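Local coordinates for S-M checkpoint control protein RAD4 (Schizosaccharomyces pombe, PDB 4BU0) that couples S phase to mitosis as an essential DNA replication and checkpoint adaptor, its paired N-terminal BRCT domains binding phosphorylated crb2, at residues T27-K31 / L32-Y36; E86-D89 / D90-V94; E166-W169 / Q170-R174. One frame throughout, in Å; residues are numbered along the deposited sequence. Where two conformers were deposited one is given.

All three contacts are local ones in the paired BRCT repeats. Contact 1 (27-31 with 32-36) ends a helix of the first repeat, and contact 2 (86-89 with 90-94) is a pair of turns in the chain leading away from that repeat's last helix; their centres lie 15 Å apart and their nearest atoms about 6 Å apart, so they do not touch. Contact 3 (166-169 with 170-174) is one helix of the second repeat, its centre 33 Å from that of contact 1, across the middle of the chain, and 29 Å from that of contact 2. A glycerol, probably from the crystallisation liquor, lies about 5 Å from the side chain of Gln-170.

Contact 1 (T27-K31 / L32-Y36); sequences TKATK and LGAAY
The methyls of Ala-29 and Ala-34 touch where helix 19-31 stops and the chain turns back, and the stop is a Schellman motif. The amide of Ala-34 reaches past the last turn to bond Ala-29 O (N to O 3.0 Å), while Gly-33 N bonds Thr-30 O from well above the plane of that carbonyl. Gly-33 has the positive phi (106°) that reverses the chain; any CB there would collide with the carbonyl oxygen of Leu-32. The methyl of Ala-34 lies against the same Ala-29 oxygen, CB to O 3.4 Å, and meets Ala-29 CB at 4.2 Å, a light apolar contact.

Leu-32 N makes an ordinary helical bond to Lys-28 O, 2.9 Å. With chi1 at -80°, CG stands beside its own backbone N, and the side chain doubles back along the helix: CB, CG and CD1 all lie near Lys-28 O, CG at 3.4 Å from it. Lys-31, in one of its two conformers, does the reverse: chi1 of -175° sets CG opposite the backbone N, and the extended chain carries NZ off to the hydroxyl of Tyr-79. The hydroxyl of Thr-30, bonded to Ser-26 O, passes 4.2 Å from Tyr-36 CB, the two side chains crossing at about a right angle. A water donates to both Thr-30 O and Ala-34 O, bridging the helix end to the outgoing chain.

The turn joins helix 19-31 to strand 35-36 in a beta-alpha-beta unit that begins with strand 11-15. Ala-29 and Ala-34 both rest on Ile-12 of that central neighbour strand, whereas Leu-32 and Lys-31 lean on Trp-82 of helix 74-83.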
loop_
_atom_site.group_PDB
_atom_site.type_symbol
_atom_site.label_atom_id
_atom_site.label_comp_id
_atom_site.label_asym_id
_atom_site.label_seq_id
_atom_site.Cartn_x
_atom_site.Cartn_y
_atom_site.Cartn_z
ATOM N N THR A 27 -20.767 -3.728 7.992
ATOM C CA THR A 27 -21.855 -4.609 8.407
ATOM C C THR A 27 -21.309 -5.957 8.912
ATOM O O THR A 27 -21.688 -6.420 9.975
ATOM C CB THR A 27 -22.813 -4.800 7.222
ATOM O OG1 THR A 27 -23.299 -3.505 6.818
ATOM C CG2 THR A 27 -23.956 -5.748 7.537
ATOM N N LYS A 28 -20.404 -6.571 8.144
ATOM C CA LYS A 28 -19.906 -7.882 8.526
ATOM C C LYS A 28 -18.984 -7.798 9.739
ATOM O O LYS A 28 -19.058 -8.688 10.604
ATOM C CB LYS A 28 -19.210 -8.556 7.336
ATOM C CG LYS A 28 -20.220 -8.956 6.243
ATOM C CD LYS A 28 -19.535 -9.488 4.987
ATOM C CE LYS A 28 -20.632 -9.919 4.019
ATOM N NZ LYS A 28 -20.102 -10.589 2.811
ATOM N N ALA A 29 -18.130 -6.744 9.800
ATOM C CA ALA A 29 -17.229 -6.622 10.968
ATOM C C ALA A 29 -18.045 -6.421 12.250
ATOM O O ALA A 29 -17.710 -7.000 13.286
ATOM C CB ALA A 29 -16.273 -5.466 10.774
ATOM N N THR A 30 -19.148 -5.645 12.157
ATOM C CA THR A 30 -20.000 -5.390 13.331
ATOM C C THR A 30 -20.667 -6.690 13.765
ATOM O O THR A 30 -20.714 -6.974 14.970
ATOM C CB THR A 30 -21.007 -4.306 13.001
ATOM O OG1 THR A 30 -20.268 -3.107 12.713
ATOM C CG2 THR A 30 -21.993 -4.056 14.164
ATOM N N LYS A 31 -21.162 -7.505 12.789
ATOM C CA LYS A 31 -21.791 -8.768 13.171
ATOM C C LYS A 31 -20.749 -9.692 13.835
ATOM O O LYS A 31 -21.087 -10.455 14.750
ATOM C CB LYS A 31 -22.455 -9.438 11.952
ATOM C CG LYS A 31 -23.240 -10.695 12.314
ATOM C CD LYS A 31 -24.146 -11.131 11.176
ATOM C CE LYS A 31 -24.468 -12.596 11.312
ATOM N NZ LYS A 31 -25.209 -13.107 10.137
ATOM N N LEU A 32 -19.471 -9.616 13.364
ATOM C CA LEU A 32 -18.399 -10.416 13.940
ATOM C C LEU A 32 -17.995 -9.935 15.331
ATOM O O LEU A 32 -17.190 -10.608 15.961
ATOM C CB LEU A 32 -17.181 -10.387 12.995
ATOM C CG LEU A 32 -17.249 -11.344 11.780
ATOM C CD1 LEU A 32 -16.367 -10.848 10.647
ATOM C CD2 LEU A 32 -16.815 -12.761 12.177
ATOM N N GLY A 33 -18.493 -8.784 15.766
ATOM C CA GLY A 33 -18.209 -8.290 17.115
ATOM C C GLY A 33 -17.238 -7.137 17.203
ATOM O O GLY A 33 -16.927 -6.690 18.315
ATOM N N ALA A 34 -16.744 -6.651 16.066
ATOM C CA ALA A 34 -15.774 -5.549 16.069
ATOM C C ALA A 34 -16.469 -4.213 16.213
ATOM O O ALA A 34 -17.679 -4.067 15.956
ATOM C CB ALA A 34 -14.989 -5.540 14.758
ATOM N N ALA A 35 -15.687 -3.200 16.569
ATOM C CA ALA A 35 -16.142 -1.832 16.474
ATOM C C ALA A 35 -15.726 -1.359 15.077
ATOM O O ALA A 35 -14.699 -1.809 14.548
ATOM C CB ALA A 35 -15.481 -0.962 17.559
ATOM N N TYR A 36 -16.491 -0.484 14.476
ATOM C CA TYR A 36 -16.183 0.077 13.170
ATOM C C TYR A 36 -16.135 1.571 13.316
ATOM O O TYR A 36 -17.118 2.185 13.782
ATOM C CB TYR A 36 -17.225 -0.331 12.115
ATOM C CG TYR A 36 -16.918 0.296 10.777
ATOM C CD1 TYR A 36 -15.924 -0.230 9.955
ATOM C CD2 TYR A 36 -17.550 1.469 10.371
ATOM C CE1 TYR A 36 -15.590 0.378 8.747
ATOM C CE2 TYR A 36 -17.217 2.091 9.169
ATOM C CZ TYR A 36 -16.225 1.547 8.369
ATOM O OH TYR A 36 -15.908 2.116 7.160
HETATM O O HOH W 1 -19.997 -5.245 17.074
#

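Contact 2 (E86-D89 / D90-V94); sequences EDLD and DGLLV
Asp-89 folds its carboxylate over the turn that follows it, so that OD1 accepts the amide of Gly-91, N to OD1 2.8 Å. The torsion responsible is chi1 of 67°, which lodges CG between the backbone N and the carbonyl carbon and swings the group forward along the chain. Gly-91 N approaches OD1 on its anti side, 24° out of the carboxylate plane, with an N-H...O angle of 145°, a bent but short bond. The same oxygen accepts a second hydrogen bond, from a water, which in turn accepts from Leu-93 N; OD1 therefore ties down two amides, one directly and one through solvent. A side chain at Gly-91 would sit tight against this oxygen.

Asp-90 also places its CG between backbone N and carbonyl carbon; its CB points away from Asp-89, but its OD1 curls back to 3.9 Å from Asp-89 CB. OD1 of Asp-90 stays 4.3 Å from OD1 of Asp-89, and the like charges probably repel; the direct amide and the water are likely to offset this at Asp-89.

Beside the turn, two leucines touch. Leu-88 points toward the following residues, and its CD1 comes to 4.4 Å from CD2 of Leu-92, a loose apolar touch. Leu-92 swings back so that CG lies 3.6 Å from Asp-89 O, the oxygen that also accepts Leu-92 N at 2.9 Å. Both leucines rest on Pro-6, and Leu-88 also packs on Trp-82.

An aspartate whose carboxylate takes the amide two residues on forms an Asx turn; here it overlaps a type I beta turn, Asp-89 to Leu-92, itself overlapped by a type I' turn, Gly-91 to Val-94, in the surface loop after helix 74-83.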
loop_
_atom_site.group_PDB
_atom_site.type_symbol
_atom_site.label_atom_id
_atom_site.label_comp_id
_atom_site.label_asym_id
_atom_site.label_seq_id
_atom_site.Cartn_x
_atom_site.Cartn_y
_atom_site.Cartn_z
ATOM N N GLU A 86 -17.342 -22.776 10.259
ATOM C CA GLU A 86 -16.004 -23.354 10.183
ATOM C C GLU A 86 -15.187 -22.943 11.377
ATOM O O GLU A 86 -15.357 -21.842 11.900
ATOM C CB GLU A 86 -15.293 -22.933 8.905
ATOM C CG GLU A 86 -16.062 -23.290 7.642
ATOM C CD GLU A 86 -15.420 -22.906 6.324
ATOM O OE1 GLU A 86 -14.536 -22.018 6.308
ATOM O OE2 GLU A 86 -15.824 -23.490 5.292
ATOM N N ASP A 87 -14.305 -23.838 11.818
ATOM C CA ASP A 87 -13.422 -23.549 12.930
ATOM C C ASP A 87 -12.477 -22.419 12.538
ATOM O O ASP A 87 -11.978 -22.379 11.413
ATOM C CB ASP A 87 -12.599 -24.802 13.287
ATOM C CG ASP A 87 -13.330 -25.955 13.956
ATOM O OD1 ASP A 87 -14.441 -25.731 14.494
ATOM O OD2 ASP A 87 -12.739 -27.058 14.040
ATOM N N LEU A 88 -12.292 -21.477 13.448
ATOM C CA LEU A 88 -11.376 -20.366 13.272
ATOM C C LEU A 88 -10.257 -20.563 14.243
ATOM O O LEU A 88 -10.422 -21.314 15.200
ATOM C CB LEU A 88 -12.079 -19.033 13.587
ATOM C CG LEU A 88 -13.386 -18.723 12.819
ATOM C CD1 LEU A 88 -14.058 -17.475 13.393
ATOM C CD2 LEU A 88 -13.131 -18.566 11.342
ATOM N N ASP A 89 -9.153 -19.889 14.039
ATOM C CA ASP A 89 -8.133 -19.947 15.073
ATOM C C ASP A 89 -7.865 -18.538 15.551
ATOM O O ASP A 89 -8.420 -17.559 15.008
ATOM C CB ASP A 89 -6.874 -20.716 14.659
ATOM C CG ASP A 89 -6.029 -20.102 13.570
ATOM O OD1 ASP A 89 -5.902 -18.863 13.545
ATOM O OD2 ASP A 89 -5.432 -20.867 12.788
ATOM N N ASP A 90 -7.018 -18.415 16.568
ATOM C CA ASP A 90 -6.731 -17.152 17.202
ATOM C C ASP A 90 -6.082 -16.144 16.260
ATOM O O ASP A 90 -6.077 -14.960 16.594
ATOM C CB ASP A 90 -5.831 -17.368 18.441
ATOM C CG ASP A 90 -4.607 -18.210 18.168
ATOM O OD1 ASP A 90 -4.770 -19.351 17.680
ATOM O OD2 ASP A 90 -3.493 -17.761 18.515
ATOM N N GLY A 91 -5.566 -16.592 15.103
ATOM C CA GLY A 91 -4.982 -15.654 14.144
ATOM C C GLY A 91 -6.050 -14.882 13.382
ATOM O O GLY A 91 -5.758 -13.814 12.835
ATOM N N LEU A 92 -7.284 -15.422 13.342
ATOM C CA LEU A 92 -8.468 -14.778 12.703
ATOM C C LEU A 92 -8.187 -14.348 11.251
ATOM O O LEU A 92 -8.732 -13.362 10.754
ATOM C CB LEU A 92 -8.969 -13.610 13.554
ATOM C CG LEU A 92 -9.508 -14.090 14.929
ATOM C CD1 LEU A 92 -9.555 -12.961 15.914
ATOM C CD2 LEU A 92 -10.893 -14.743 14.774
ATOM N N LEU A 93 -7.362 -15.150 10.567
ATOM C CA LEU A 93 -6.971 -14.996 9.149
ATOM C C LEU A 93 -6.222 -13.706 8.868
ATOM O O LEU A 93 -6.011 -13.384 7.696
ATOM C CB LEU A 93 -8.189 -15.118 8.205
ATOM C CG LEU A 93 -9.012 -16.391 8.383
ATOM C CD1 LEU A 93 -10.200 -16.403 7.415
ATOM C CD2 LEU A 93 -8.166 -17.660 8.124
ATOM N N VAL A 94 -5.785 -12.991 9.903
ATOM C CA VAL A 94 -5.126 -11.700 9.712
ATOM C C VAL A 94 -3.836 -11.844 8.879
ATOM O O VAL A 94 -3.654 -11.119 7.883
ATOM C CB VAL A 94 -4.881 -11.007 11.072
ATOM C CG1 VAL A 94 -3.899 -9.818 10.959
ATOM C CG2 VAL A 94 -6.215 -10.584 11.690
HETATM O O HOH W 2 -6.045 -17.673 11.173
#

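Contact 3 (E166-W169 / Q170-R174)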
loop_
_atom_site.group_PDB
_atom_site.type_symbol
_atom_site.label_atom_id
_atom_site.label_comp_id
_atom_site.label_asym_id
_atom_site.label_seq_id
_atom_site.Cartn_x
_atom_site.Cartn_y
_atom_site.Cartn_z
ATOM N N GLU A 166 16.690 3.023 -1.181
ATOM C CA GLU A 166 16.445 2.827 0.244
ATOM C C GLU A 166 14.958 2.977 0.575
ATOM O O GLU A 166 14.470 2.351 1.507
ATOM C CB GLU A 166 17.286 3.839 1.021
ATOM C CG GLU A 166 17.363 3.590 2.525
ATOM C CD GLU A 166 17.980 2.287 3.013
ATOM O OE1 GLU A 166 18.605 1.549 2.218
ATOM O OE2 GLU A 166 17.732 1.961 4.195
ATOM N N TRP A 167 14.211 3.738 -0.245
ATOM C CA TRP A 167 12.760 3.810 -0.053
ATOM C C TRP A 167 12.136 2.421 -0.131
ATOM O O TRP A 167 11.256 2.070 0.656
ATOM C CB TRP A 167 12.126 4.716 -1.126
ATOM C CG TRP A 167 10.631 4.546 -1.208
ATOM C CD1 TRP A 167 9.694 5.114 -0.387
ATOM C CD2 TRP A 167 9.907 3.733 -2.146
ATOM N NE1 TRP A 167 8.434 4.664 -0.725
ATOM C CE2 TRP A 167 8.539 3.805 -1.797
ATOM C CE3 TRP A 167 10.294 2.941 -3.247
ATOM C CZ2 TRP A 167 7.554 3.095 -2.497
ATOM C CZ3 TRP A 167 9.321 2.246 -3.948
ATOM C CH2 TRP A 167 7.969 2.327 -3.573
ATOM N N LEU A 168 12.567 1.656 -1.143
ATOM C CA LEU A 168 12.033 0.329 -1.324
ATOM C C LEU A 168 12.414 -0.598 -0.182
ATOM O O LEU A 168 11.551 -1.313 0.343
ATOM C CB LEU A 168 12.557 -0.228 -2.666
ATOM C CG LEU A 168 12.116 -1.671 -2.996
ATOM C CD1 LEU A 168 10.600 -1.769 -3.162
ATOM C CD2 LEU A 168 12.803 -2.147 -4.288
ATOM N N TRP A 169 13.674 -0.577 0.203
ATOM C CA TRP A 169 14.094 -1.473 1.249
ATOM C C TRP A 169 13.429 -1.163 2.573
ATOM O O TRP A 169 13.004 -2.047 3.224
ATOM C CB TRP A 169 15.614 -1.505 1.375
ATOM C CG TRP A 169 16.380 -1.772 0.098
ATOM C CD1 TRP A 169 17.504 -1.150 -0.277
ATOM C CD2 TRP A 169 16.089 -2.727 -0.926
ATOM N NE1 TRP A 169 17.928 -1.629 -1.480
ATOM C CE2 TRP A 169 17.065 -2.594 -1.888
ATOM C CE3 TRP A 169 15.094 -3.663 -1.126
ATOM C CZ2 TRP A 169 17.067 -3.359 -3.027
ATOM C CZ3 TRP A 169 15.128 -4.405 -2.258
ATOM C CH2 TRP A 169 16.088 -4.230 -3.177
ATOM N N GLN A 170 13.368 0.115 2.915
ATOM C CA GLN A 170 12.734 0.440 4.194
ATOM C C GLN A 170 11.216 0.209 4.156
ATOM O O GLN A 170 10.646 -0.132 5.193
ATOM C CB GLN A 170 13.069 1.874 4.621
ATOM C CG GLN A 170 14.532 1.965 5.062
ATOM C CD GLN A 170 14.814 3.233 5.858
ATOM O OE1 GLN A 170 13.926 3.808 6.509
ATOM N NE2 GLN A 170 16.066 3.686 5.797
ATOM N N SER A 171 10.548 0.427 2.990
ATOM C CA SER A 171 9.103 0.184 2.898
ATOM C C SER A 171 8.836 -1.295 3.074
ATOM O O SER A 171 7.933 -1.673 3.824
ATOM C CB SER A 171 8.564 0.658 1.543
ATOM O OG SER A 171 8.593 2.076 1.449
ATOM N N ILE A 172 9.665 -2.139 2.434
ATOM C CA ILE A 172 9.475 -3.601 2.595
ATOM C C ILE A 172 9.642 -4.006 4.060
ATOM O O ILE A 172 8.801 -4.766 4.573
ATOM C CB ILE A 172 10.414 -4.379 1.673
ATOM C CG1 ILE A 172 9.901 -4.279 0.231
ATOM C CG2 ILE A 172 10.547 -5.888 2.116
ATOM C CD1 ILE A 172 10.934 -4.743 -0.812
ATOM N N GLN A 173 10.683 -3.505 4.741
ATOM C CA GLN A 173 10.848 -3.989 6.111
ATOM C C GLN A 173 9.779 -3.412 7.071
ATOM O O GLN A 173 9.473 -4.100 8.069
ATOM C CB GLN A 173 12.271 -3.761 6.622
ATOM C CG GLN A 173 12.610 -2.315 6.811
ATOM C CD GLN A 173 14.049 -2.026 7.110
ATOM O OE1 GLN A 173 14.891 -2.910 6.960
ATOM N NE2 GLN A 173 14.354 -0.833 7.602
ATOM N N ARG A 174 9.200 -2.239 6.756
ATOM C CA ARG A 174 8.162 -1.590 7.550
ATOM C C ARG A 174 6.751 -2.113 7.156
ATOM O O ARG A 174 5.753 -1.748 7.805
ATOM C CB ARG A 174 8.287 -0.064 7.358
ATOM C CG ARG A 174 7.300 0.826 8.126
ATOM C CD ARG A 174 7.262 0.547 9.619
ATOM N NE ARG A 174 6.379 1.474 10.325
ATOM C CZ ARG A 174 5.056 1.393 10.335
ATOM N NH1 ARG A 174 4.437 0.436 9.653
ATOM N NH2 ARG A 174 4.339 2.275 11.017
#
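Helix 166-174 follows the last strand of the four-stranded parallel sheet in the second BRCT repeat, and its side chains join residues four apart. At its start Glu-166 is paired with Gln-170: NE2 donates to OE2 at 2.9 Å, almost straight at 167°. OE2 receives it on its anti lone pair and lies in the plane of the amide, while carboxylate and amide planes stand 81° apart. The reach depends on a bend at chi2 of Glu-166 (61°), which brings the carboxylate round to the extended Gln-170 side chain. With an alanine here, NE2 of Gln-170 would lose this acceptor and the amide would probably be freer to turn.

One residue further on, Ser-171 OG donates to Trp-167 O at 2.8 Å, and its backbone N bonds the same oxygen from the opposite face of the carbonyl plane. OG also lies over one face of the Trp-167 indole, offset toward the rim and 3.4 Å above the plane. Indole NE1 turns instead to Leu-178 O, and Ser-171 OG has a further bond with Leu-178 N.

Leu-168 and Ile-172 lie side by side, pointing the same way, with CD1 to CD1 at 3.8 Å; they pack on Ile-120 and Tyr-123 of helix 116-126.

The chemistry is thus divided by face: a charged-to-neutral pair at one side, aliphatic contact toward helix 116-126, and a doubly gripped carbonyl whose serine links the helix to the chain at Leu-178.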